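Local coordinates for response regulator receiver protein (Paraburkholderia phymatum, PDB 5TE9), which probably acts as the receiver of a two-component signalling pathway, accepting a phosphoryl group from a partner histidine kinase, at residues I20-D25 with V104-S109; P71-L76 with T134-V139. All coordinates share one frame; numbering follows the deposited sequence.

Interaction 1 (I20-D25 with V104-S109); sequences ILLVED and VVLTTS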
loop_
_atom_site.group_PDB
_atom_site.type_symbol
_atom_site.label_atom_id
_atom_site.label_comp_id
_atom_site.label_asym_id
_atom_site.label_seq_id
_atom_site.Cartn_x
_atom_site.Cartn_y
_atom_site.Cartn_z
ATOM N N ILE A 20 -4.761 -12.987 -4.010
ATOM C CA ILE A 20 -3.439 -13.458 -3.641
ATOM C C ILE A 20 -3.577 -14.865 -3.073
ATOM O O ILE A 20 -4.426 -15.107 -2.209
ATOM C CB ILE A 20 -2.802 -12.489 -2.635
ATOM C CG1 ILE A 20 -2.625 -11.122 -3.295
ATOM C CG2 ILE A 20 -1.477 -13.023 -2.106
ATOM C CD1 ILE A 20 -2.200 -10.027 -2.342
ATOM N N LEU A 21 -2.762 -15.798 -3.570
ATOM C CA LEU A 21 -2.753 -17.182 -3.092
ATOM C C LEU A 21 -1.449 -17.448 -2.358
ATOM O O LEU A 21 -0.365 -17.349 -2.946
ATOM C CB LEU A 21 -2.930 -18.183 -4.235
ATOM C CG LEU A 21 -2.918 -19.669 -3.804
ATOM C CD1 LEU A 21 -4.109 -20.037 -2.905
ATOM C CD2 LEU A 21 -2.868 -20.601 -5.007
ATOM N N LEU A 22 -1.549 -17.764 -1.081
ATOM C CA LEU A 22 -0.387 -18.002 -0.238
ATOM C C LEU A 22 -0.342 -19.494 0.022
ATOM O O LEU A 22 -1.257 -20.047 0.641
ATOM C CB LEU A 22 -0.457 -17.215 1.070
ATOM C CG LEU A 22 0.555 -17.609 2.146
ATOM C CD1 LEU A 22 1.952 -17.353 1.704
ATOM C CD2 LEU A 22 0.284 -16.820 3.382
ATOM N N VAL A 23 0.706 -20.131 -0.481
ATOM C CA VAL A 23 0.915 -21.558 -0.337
ATOM C C VAL A 23 2.019 -21.688 0.701
ATOM O O VAL A 23 3.202 -21.636 0.391
ATOM C CB VAL A 23 1.279 -22.220 -1.666
ATOM C CG1 VAL A 23 1.188 -23.716 -1.542
ATOM C CG2 VAL A 23 0.331 -21.754 -2.764
ATOM N N GLU A 24 1.623 -21.846 1.960
ATOM C CA GLU A 24 2.576 -21.926 3.054
ATOM C C GLU A 24 2.033 -22.895 4.092
ATOM O O GLU A 24 0.846 -22.857 4.426
ATOM C CB GLU A 24 2.825 -20.549 3.673
ATOM C CG GLU A 24 3.474 -20.587 5.034
ATOM C CD GLU A 24 4.933 -20.943 4.987
ATOM O OE1 GLU A 24 5.723 -20.109 4.503
ATOM O OE2 GLU A 24 5.294 -22.051 5.434
ATOM N N ASP A 25 2.906 -23.764 4.594
ATOM C CA ASP A 25 2.474 -24.754 5.570
ATOM C C ASP A 25 2.559 -24.256 7.007
ATOM O O ASP A 25 1.829 -24.761 7.865
ATOM C CB ASP A 25 3.295 -26.035 5.423
ATOM C CG ASP A 25 4.362 -26.171 6.492
ATOM O OD1 ASP A 25 5.396 -25.470 6.391
ATOM O OD2 ASP A 25 4.154 -26.974 7.437
ATOM N N VAL A 104 6.087 -15.721 -6.397
ATOM C CA VAL A 104 7.162 -15.370 -5.483
ATOM C C VAL A 104 7.468 -16.612 -4.662
ATOM O O VAL A 104 6.556 -17.214 -4.086
ATOM C CB VAL A 104 6.761 -14.194 -4.579
ATOM C CG1 VAL A 104 7.681 -14.106 -3.377
ATOM C CG2 VAL A 104 6.763 -12.900 -5.370
ATOM N N VAL A 105 8.734 -17.005 -4.624
ATOM C CA VAL A 105 9.167 -18.182 -3.879
ATOM C C VAL A 105 9.690 -17.727 -2.530
ATOM O O VAL A 105 10.485 -16.784 -2.451
ATOM C CB VAL A 105 10.245 -18.963 -4.650
ATOM C CG1 VAL A 105 10.832 -20.075 -3.780
ATOM C CG2 VAL A 105 9.671 -19.522 -5.942
ATOM N N LEU A 106 9.235 -18.376 -1.472
ATOM C CA LEU A 106 9.691 -18.055 -0.136
ATOM C C LEU A 106 10.988 -18.785 0.158
ATOM O O LEU A 106 11.086 -19.999 -0.039
ATOM C CB LEU A 106 8.640 -18.452 0.889
ATOM C CG LEU A 106 7.311 -17.745 0.721
ATOM C CD1 LEU A 106 6.381 -18.115 1.868
ATOM C CD2 LEU A 106 7.599 -16.262 0.688
ATOM N N THR A 107 11.978 -18.048 0.629
ATOM C CA THR A 107 13.210 -18.627 1.128
ATOM C C THR A 107 13.247 -18.448 2.633
ATOM O O THR A 107 12.547 -17.604 3.188
ATOM C CB THR A 107 14.427 -17.962 0.484
ATOM O OG1 THR A 107 14.453 -16.572 0.838
ATOM C CG2 THR A 107 14.346 -18.091 -1.028
ATOM N N THR A 108 14.053 -19.259 3.301
ATOM C CA THR A 108 14.078 -19.189 4.753
ATOM C C THR A 108 15.175 -18.276 5.275
ATOM O O THR A 108 15.219 -18.014 6.481
ATOM C CB THR A 108 14.236 -20.593 5.357
ATOM O OG1 THR A 108 15.516 -21.128 5.011
ATOM C CG2 THR A 108 13.158 -21.520 4.834
ATOM N N SER A 109 16.049 -17.782 4.405
ATOM C CA SER A 109 17.168 -16.959 4.832
ATOM C C SER A 109 17.612 -16.096 3.663
ATOM O O SER A 109 17.670 -16.571 2.525
ATOM C CB SER A 109 18.344 -17.814 5.324
ATOM O OG SER A 109 19.107 -18.301 4.234
#
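Across the parallel sheet, the backbones carrying Glu24 and Leu106 come to 8.7 Å between their CA atoms, too far to pair directly, because strand 71-76 runs between them. This is the centre of the CheY-like receiver fold, a five-stranded parallel sheet flanked by helices and ordered 2-1-3-4-5, and the contact spans its first and fourth strands on one face by side chains alone. Leu106 reaches from strand 103-107 with its CG anti to the carbonyl carbon (chi1 -61°), and its CD1 methyl meets both partners. From Leu22, CD1 approaches it at 4.5 Å, a loose apolar touch over Ile75, on which both leucines pack. In Glu24 the bend at chi2 (74°) carries the carboxylate across toward Leu106 at the C-terminal end of the sheet. The polar partners of that carboxylate lie elsewhere: OE2 accepts a hydrogen bond from Ser26 N and is close to Asp77, the predicted phosphorylation site, whereas OE1 has a long, weak ion pair with Lys129. This grouping of acidic residues near a lysine is consistent with the phosphorylation site of CheY-like receivers. Against the leucine, the two side chains cross at about a right angle, and Glu24 OE1 lies 3.4 Å from Leu106 CD1.

Interaction 2 (P71-L76 with T134-V139); sequences PGLIIL and TRFVEV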
loop_
_atom_site.group_PDB
_atom_site.type_symbol
_atom_site.label_atom_id
_atom_site.label_comp_id
_atom_site.label_asym_id
_atom_site.label_seq_id
_atom_site.Cartn_x
_atom_site.Cartn_y
_atom_site.Cartn_z
ATOM N N PRO A 71 -5.902 -16.514 -8.965
ATOM C CA PRO A 71 -5.033 -15.547 -8.302
ATOM C C PRO A 71 -4.268 -14.717 -9.320
ATOM O O PRO A 71 -4.035 -15.138 -10.454
ATOM C CB PRO A 71 -4.083 -16.425 -7.476
ATOM C CG PRO A 71 -3.993 -17.672 -8.264
ATOM C CD PRO A 71 -5.366 -17.882 -8.891
ATOM N N GLY A 72 -3.909 -13.499 -8.899
ATOM C CA GLY A 72 -3.076 -12.612 -9.682
ATOM C C GLY A 72 -1.666 -12.621 -9.134
ATOM O O GLY A 72 -0.727 -12.133 -9.771
ATOM N N LEU A 73 -1.508 -13.207 -7.951
ATOM C CA LEU A 73 -0.195 -13.400 -7.356
ATOM C C LEU A 73 -0.215 -14.688 -6.545
ATOM O O LEU A 73 -1.154 -14.924 -5.774
ATOM C CB LEU A 73 0.204 -12.219 -6.463
ATOM C CG LEU A 73 1.501 -12.463 -5.688
ATOM C CD1 LEU A 73 2.741 -12.603 -6.640
ATOM C CD2 LEU A 73 1.727 -11.358 -4.663
ATOM N N ILE A 74 0.811 -15.513 -6.737
ATOM C CA ILE A 74 1.019 -16.740 -5.982
ATOM C C ILE A 74 2.293 -16.572 -5.174
ATOM O O ILE A 74 3.341 -16.243 -5.737
ATOM C CB ILE A 74 1.140 -17.975 -6.902
ATOM C CG1 ILE A 74 -0.122 -18.162 -7.751
ATOM C CG2 ILE A 74 1.429 -19.225 -6.066
ATOM C CD1 ILE A 74 0.027 -19.205 -8.838
ATOM N N ILE A 75 2.212 -16.820 -3.870
ATOM C CA ILE A 75 3.365 -16.793 -2.973
ATOM C C ILE A 75 3.569 -18.209 -2.453
ATOM O O ILE A 75 2.687 -18.753 -1.777
ATOM C CB ILE A 75 3.153 -15.807 -1.812
ATOM C CG1 ILE A 75 2.847 -14.388 -2.344
ATOM C CG2 ILE A 75 4.334 -15.825 -0.862
ATOM C CD1 ILE A 75 2.550 -13.368 -1.261
ATOM N N LEU A 76 4.740 -18.784 -2.722
ATOM C CA LEU A 76 4.939 -20.227 -2.697
ATOM C C LEU A 76 6.136 -20.579 -1.828
ATOM O O LEU A 76 7.276 -20.224 -2.146
ATOM C CB LEU A 76 5.123 -20.773 -4.122
ATOM C CG LEU A 76 5.397 -22.276 -4.285
ATOM C CD1 LEU A 76 4.288 -23.119 -3.675
ATOM C CD2 LEU A 76 5.563 -22.632 -5.745
ATOM N N THR A 134 5.997 -5.317 5.496
ATOM C CA THR A 134 7.217 -4.805 4.881
ATOM C C THR A 134 7.663 -5.682 3.714
ATOM O O THR A 134 7.874 -5.190 2.597
ATOM C CB THR A 134 8.330 -4.702 5.917
ATOM O OG1 THR A 134 8.025 -3.649 6.832
ATOM C CG2 THR A 134 9.625 -4.367 5.233
ATOM N N ARG A 135 7.816 -6.988 3.956
ATOM C CA ARG A 135 8.252 -7.874 2.888
ATOM C C ARG A 135 7.246 -7.863 1.749
ATOM O O ARG A 135 7.629 -7.833 0.577
ATOM C CB ARG A 135 8.482 -9.293 3.423
ATOM N N PHE A 136 5.954 -7.829 2.071
ATOM C CA PHE A 136 4.963 -7.791 1.007
ATOM C C PHE A 136 5.091 -6.516 0.194
ATOM O O PHE A 136 4.879 -6.523 -1.025
ATOM C CB PHE A 136 3.559 -7.910 1.568
ATOM C CG PHE A 136 2.491 -7.862 0.518
ATOM C CD1 PHE A 136 2.180 -8.988 -0.228
ATOM C CD2 PHE A 136 1.802 -6.696 0.270
ATOM C CE1 PHE A 136 1.187 -8.953 -1.200
ATOM C CE2 PHE A 136 0.815 -6.660 -0.696
ATOM C CZ PHE A 136 0.501 -7.792 -1.425
ATOM N N VAL A 137 5.443 -5.411 0.846
ATOM C CA VAL A 137 5.652 -4.182 0.096
ATOM C C VAL A 137 6.832 -4.353 -0.858
ATOM O O VAL A 137 6.770 -3.936 -2.019
ATOM C CB VAL A 137 5.824 -2.990 1.058
ATOM C CG1 VAL A 137 6.553 -1.841 0.383
ATOM C CG2 VAL A 137 4.455 -2.537 1.567
ATOM N N GLU A 138 7.890 -5.037 -0.412
ATOM C CA GLU A 138 9.023 -5.285 -1.294
ATOM C C GLU A 138 8.638 -6.199 -2.453
ATOM O O GLU A 138 9.075 -5.980 -3.587
ATOM C CB GLU A 138 10.197 -5.858 -0.509
ATOM C CG GLU A 138 11.129 -4.761 0.009
ATOM C CD GLU A 138 11.797 -3.957 -1.123
ATOM O OE1 GLU A 138 12.283 -4.563 -2.102
ATOM O OE2 GLU A 138 11.836 -2.711 -1.040
ATOM N N VAL A 139 7.807 -7.208 -2.205
ATOM C CA VAL A 139 7.301 -8.017 -3.314
ATOM C C VAL A 139 6.678 -7.118 -4.369
ATOM O O VAL A 139 7.015 -7.187 -5.557
ATOM C CB VAL A 139 6.285 -9.060 -2.813
ATOM C CG1 VAL A 139 5.616 -9.741 -3.992
ATOM C CG2 VAL A 139 6.965 -10.083 -1.955
#
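The amide N of Val139 hydrogen-bonds to Arg135 O at 2.9 Å, an i to i-4 bond of helix 133-142, the last helix of the receiver fold, and this turn presents Val139 to Leu73 of the central strand. A second bond of the same kind, Glu138 N to Thr134 O, measures 3.0 Å. Between helix and strand themselves there is no hydrogen bond; the interface is wholly apolar and buried. Its focus is CD2 of Leu73, which reaches two side chains one helical turn apart: Val139 CG1 at 4.3 Å and, equally distant, Phe136 CE1. With CG anti to the backbone N (chi1 173°), Leu73 extends from the sheet to the helix and its CD2 methyl faces the notch formed by the valine and the ring. Phe136 leaves its backbone in the same sense (chi1 179°), which carries the ring across toward the strand although its CB does not point there. Two residues along, Ile75 points to the same side, and its CD1 stays about 4.5 Å from Phe136 CD1, just short of contact. The ring also meets Phe37 of helix 27-39 edge-to-face, while Val139 rests on Ile127 of strand 126-128. Helix 133-142 thus spans one face of the sheet beside helix 27-39, with helix 85-94 against Ile74 and Leu76 on the other face; the helix also meets the second subunit, Phe136 packing on Val150 and Val137 on Tyr40 of that chain.

How the interactions relate
Interactions 1 and 2 are centred about 8 Å apart and meet through the sheet itself. Strand 71-76 of interaction 2 fills the gap between the two strands of interaction 1, with probable hydrogen bonds from Val23 N to Ile75 O (2.7 Å) on one edge and from Leu76 N to Val104 O (2.8 Å) on the other. Side chains continue the join on the face covered by helix 133-142: Ile20 CD1 packs 3.6 Å from Phe136 CZ, and Val104 CG2 lies equally close to Val139 CG1. Interaction 1 lies toward the acidic pocket, whereas interaction 2 forms core beneath the last helix. Both converge on the strand that leads directly into Asp77, the predicted phosphoacceptor.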